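Local coordinates for GTP cyclohydrolase 1 type 2 homolog (PDB 3LNL), which is of unknown function but belongs to the NIF3 family and forms a hexameric toroid with PII-like lids and a dinuclear metal centre, at residues L13-V18 and W347-I353. The protein carries 2 engineered substitutions. Numbering follows the deposited sequence.
Sequences LLDHHV and WFNIEKI
H17 lies flat on the indole of W347, joining the C-terminal ends of helices 7-17 and 336-350, which come from opposite ends of the chain, within the NIF3 fold. The imidazole and the five-membered ring of the indole form a face-to-face stack, with centroids 3.5 Å apart and planes at 1°. The backbone sets H17 CB over the six-membered ring, in a CH-pi contact 3.7 Å from its centroid; with CG anti to the carbonyl carbon (chi1 -66°), the imidazole then extends over the five-membered ring. Over the opposite face H16 presents its CD2, so the imidazole lies between the indole and the H16 ring edge.

Around the indole, L14 CD2 comes in at the edge, near the ring plane, 4.0 Å from W347 CZ3. V18, the first residue past the end of its helix, brings CG2 obliquely to within 3.6 Å of W347 CH2; its carbonyl oxygen accepts a hydrogen bond from N104 ND2, and its side chain is about 8 Å from that of the zinc ligand H68. L13 packs against the second helix with its two methyls divided: CD2 meets the edge of the F348 ring in its plane, 3.6 Å from F348 CD2, whereas CD1 faces the aliphatic part of E351. Helix 336-350 is closed by a Schellman motif, with K352 at positive phi, and the returning chain lays I353 CG2 over a face of F348. A water in the plane of the imidazole is hydrogen-bonded to H17 NE2 at 2.8 Å and donates longer bonds, 3.3 Å each, to W347 O and E351 OE2.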
ATOM      1  N   LEU B  13      -5.776  30.922  22.769  1.00 12.57           N
ATOM      2  CA  LEU B  13      -5.448  30.597  24.151  1.00 12.98           C
ATOM      3  C   LEU B  13      -5.346  29.093  24.347  1.00 12.88           C
ATOM      4  O   LEU B  13      -4.384  28.605  24.928  1.00 11.97           O
ATOM      5  CB  LEU B  13      -6.499  31.203  25.084  1.00 14.45           C
ATOM      6  CG  LEU B  13      -6.298  31.036  26.603  1.00 16.73           C
ATOM      7  CD1 LEU B  13      -4.918  31.584  26.992  1.00 16.49           C
ATOM      8  CD2 LEU B  13      -7.411  31.797  27.333  1.00 18.63           C
ATOM      9  N   LEU B  14      -6.321  28.353  23.809  1.00 12.75           N
ATOM     10  CA  LEU B  14      -6.336  26.893  23.900  1.00 12.91           C
ATOM     11  C   LEU B  14      -5.091  26.290  23.283  1.00 13.59           C
ATOM     12  O   LEU B  14      -4.442  25.404  23.867  1.00 11.59           O
ATOM     13  CB  LEU B  14      -7.552  26.313  23.205  1.00 12.72           C
ATOM     14  CG  LEU B  14      -8.878  26.684  23.873  1.00 12.89           C
ATOM     15  CD1 LEU B  14     -10.098  26.033  23.163  1.00 10.71           C
ATOM     16  CD2 LEU B  14      -8.858  26.334  25.382  1.00 11.55           C
ATOM     17  N   ASP B  15      -4.760  26.799  22.105  1.00 12.25           N
ATOM     18  CA  ASP B  15      -3.615  26.335  21.388  1.00 13.92           C
ATOM     19  C   ASP B  15      -2.265  26.649  22.090  1.00 14.54           C
ATOM     20  O   ASP B  15      -1.297  25.870  22.015  1.00 13.34           O
ATOM     21  CB  ASP B  15      -3.626  26.943  19.984  1.00 13.46           C
ATOM     22  CG  ASP B  15      -2.518  26.410  19.151  1.00 15.86           C
ATOM     23  OD1 ASP B  15      -2.387  25.205  18.970  1.00 15.72           O
ATOM     24  OD2 ASP B  15      -1.745  27.212  18.669  1.00 18.90           O
ATOM     25  N   HIS B  16      -2.219  27.774  22.791  1.00 14.69           N
ATOM     26  CA  HIS B  16      -1.036  28.132  23.557  1.00 15.68           C
ATOM     27  C   HIS B  16      -0.758  27.058  24.621  1.00 16.00           C
ATOM     28  O   HIS B  16       0.353  26.582  24.741  1.00 14.83           O
ATOM     29  CB  HIS B  16      -1.208  29.521  24.181  1.00 16.82           C
ATOM     30  CG  HIS B  16      -0.060  29.940  25.034  1.00 19.87           C
ATOM     31  ND1 HIS B  16       1.134  30.365  24.507  1.00 23.50           N
ATOM     32  CD2 HIS B  16       0.101  29.934  26.378  1.00 23.63           C
ATOM     33  CE1 HIS B  16       1.980  30.621  25.489  1.00 24.92           C
ATOM     34  NE2 HIS B  16       1.383  30.349  26.635  1.00 22.75           N
ATOM     35  N   HIS B  17      -1.785  26.659  25.370  1.00 15.90           N
ATOM     36  CA  HIS B  17      -1.583  25.755  26.476  1.00 15.43           C
ATOM     37  C   HIS B  17      -1.646  24.284  26.104  1.00 14.96           C
ATOM     38  O   HIS B  17      -1.013  23.469  26.775  1.00 14.97           O
ATOM     39  CB  HIS B  17      -2.576  26.071  27.600  1.00 16.52           C
ATOM     40  CG  HIS B  17      -2.373  27.411  28.240  1.00 15.66           C
ATOM     41  ND1 HIS B  17      -1.372  27.663  29.159  1.00 17.86           N
ATOM     42  CD2 HIS B  17      -3.070  28.571  28.117  1.00 17.07           C
ATOM     43  CE1 HIS B  17      -1.453  28.926  29.559  1.00 16.90           C
ATOM     44  NE2 HIS B  17      -2.470  29.500  28.936  1.00 15.10           N
ATOM     45  N   VAL B  18      -2.385  23.929  25.048  1.00 14.56           N
ATOM     46  CA  VAL B  18      -2.591  22.523  24.665  1.00 13.83           C
ATOM     47  C   VAL B  18      -2.516  22.444  23.143  1.00 14.82           C
ATOM     48  O   VAL B  18      -3.548  22.364  22.440  1.00 13.82           O
ATOM     49  CB  VAL B  18      -3.963  21.971  25.155  1.00 15.05           C
ATOM     50  CG1 VAL B  18      -4.121  20.455  24.852  1.00 12.02           C
ATOM     51  CG2 VAL B  18      -4.214  22.257  26.671  1.00 11.51           C
ATOM     52  N   TRP B 347      -6.462  29.630  33.121  1.00 16.88           N
ATOM     53  CA  TRP B 347      -5.953  30.372  31.960  1.00 16.80           C
ATOM     54  C   TRP B 347      -6.699  31.701  31.779  1.00 17.15           C
ATOM     55  O   TRP B 347      -6.083  32.752  31.448  1.00 17.45           O
ATOM     56  CB  TRP B 347      -6.052  29.547  30.673  1.00 15.91           C
ATOM     57  CG  TRP B 347      -5.346  28.265  30.741  1.00 17.56           C
ATOM     58  CD1 TRP B 347      -4.249  27.963  31.511  1.00 16.62           C
ATOM     59  CD2 TRP B 347      -5.664  27.069  30.004  1.00 15.59           C
ATOM     60  NE1 TRP B 347      -3.909  26.634  31.321  1.00 15.87           N
ATOM     61  CE2 TRP B 347      -4.740  26.076  30.393  1.00 17.22           C
ATOM     62  CE3 TRP B 347      -6.651  26.740  29.075  1.00 15.72           C
ATOM     63  CZ2 TRP B 347      -4.771  24.785  29.879  1.00 18.11           C
ATOM     64  CZ3 TRP B 347      -6.699  25.460  28.577  1.00 19.37           C
ATOM     65  CH2 TRP B 347      -5.747  24.490  28.976  1.00 19.15           C
ATOM     66  N   PHE B 348      -8.015  31.677  32.008  1.00 16.92           N
ATOM     67  CA  PHE B 348      -8.809  32.885  31.906  1.00 17.24           C
ATOM     68  C   PHE B 348      -8.443  33.897  33.017  1.00 18.22           C
ATOM     69  O   PHE B 348      -8.466  35.084  32.771  1.00 16.99           O
ATOM     70  CB  PHE B 348     -10.306  32.594  32.012  1.00 17.63           C
ATOM     71  CG  PHE B 348     -10.973  32.071  30.734  1.00 17.54           C
ATOM     72  CD1 PHE B 348     -12.325  31.683  30.783  1.00 16.56           C
ATOM     73  CD2 PHE B 348     -10.292  31.966  29.520  1.00 16.94           C
ATOM     74  CE1 PHE B 348     -12.979  31.202  29.634  1.00 16.13           C
ATOM     75  CE2 PHE B 348     -10.932  31.478  28.363  1.00 16.58           C
ATOM     76  CZ  PHE B 348     -12.269  31.082  28.430  1.00 17.71           C
ATOM     77  N   ASN B 349      -8.170  33.408  34.226  1.00 19.13           N
ATOM     78  CA  ASN B 349      -7.765  34.271  35.325  1.00 21.33           C
ATOM     79  C   ASN B 349      -6.495  35.025  34.925  1.00 22.11           C
ATOM     80  O   ASN B 349      -6.465  36.232  34.936  1.00 23.99           O
ATOM     81  CB  ASN B 349      -7.517  33.487  36.607  1.00 21.09           C
ATOM     82  CG  ASN B 349      -7.031  34.396  37.735  1.00 22.66           C
ATOM     83  OD1 ASN B 349      -7.779  35.260  38.167  1.00 25.01           O
ATOM     84  ND2 ASN B 349      -5.793  34.209  38.205  1.00 21.14           N
ATOM     85  N   ILE B 350      -5.488  34.292  34.494  1.00 23.45           N
ATOM     86  CA  ILE B 350      -4.265  34.897  33.992  1.00 24.28           C
ATOM     87  C   ILE B 350      -4.547  35.991  32.973  1.00 25.00           C
ATOM     88  O   ILE B 350      -3.946  37.023  33.026  1.00 25.68           O
ATOM     89  CB  ILE B 350      -3.308  33.869  33.349  1.00 23.71           C
ATOM     90  CG1 ILE B 350      -2.944  32.784  34.329  1.00 21.91           C
ATOM     91  CG2 ILE B 350      -2.039  34.576  32.814  1.00 24.58           C
ATOM     92  CD1 ILE B 350      -2.182  33.193  35.518  1.00 31.22           C
ATOM     93  N   GLU B 351      -5.464  35.787  32.054  1.00 25.91           N
ATOM     94  CA  GLU B 351      -5.658  36.765  30.993  1.00 27.22           C
ATOM     95  C   GLU B 351      -6.662  37.827  31.384  1.00 26.75           C
ATOM     96  O   GLU B 351      -7.023  38.646  30.561  1.00 26.75           O
ATOM     97  CB  GLU B 351      -6.196  36.067  29.737  1.00 27.69           C
ATOM     98  CG  GLU B 351      -5.343  34.940  29.233  1.00 31.14           C
ATOM     99  CD  GLU B 351      -4.114  35.412  28.524  1.00 35.15           C
ATOM    100  OE1 GLU B 351      -4.269  36.113  27.507  1.00 38.55           O
ATOM    101  OE2 GLU B 351      -2.999  35.068  28.976  1.00 39.62           O
ATOM    102  N   LYS B 352      -7.171  37.742  32.607  1.00 26.93           N
ATOM    103  CA  LYS B 352      -8.276  38.569  33.089  1.00 27.02           C
ATOM    104  C   LYS B 352      -9.534  38.495  32.212  1.00 26.78           C
ATOM    105  O   LYS B 352     -10.066  39.519  31.785  1.00 27.67           O
ATOM    106  CB  LYS B 352      -7.794  40.023  33.291  1.00 27.74           C
ATOM    107  CG  LYS B 352      -6.503  40.109  34.121  1.00 28.27           C
ATOM    108  CD  LYS B 352      -6.657  39.387  35.475  1.00 32.60           C
ATOM    109  CE  LYS B 352      -5.316  39.147  36.228  1.00 34.06           C
ATOM    110  NZ  LYS B 352      -5.121  40.189  37.290  1.00 35.07           N
ATOM    111  N   ILE B 353     -10.030  37.281  31.982  1.00 25.15           N
ATOM    112  CA  ILE B 353     -11.219  37.049  31.160  1.00 24.12           C
ATOM    113  C   ILE B 353     -12.310  36.555  32.096  1.00 23.35           C
ATOM    114  O   ILE B 353     -12.051  35.653  32.917  1.00 22.86           O
ATOM    115  CB  ILE B 353     -10.892  35.990  30.065  1.00 24.15           C
ATOM    116  CG1 ILE B 353     -10.026  36.618  28.992  1.00 24.79           C
ATOM    117  CG2 ILE B 353     -12.148  35.435  29.452  1.00 24.79           C
ATOM    118  CD1 ILE B 353      -9.439  35.649  28.062  1.00 25.78           C
TER
HETATM  119  O   HOH W   1      -3.264  31.954  29.982  1.00 29.49           O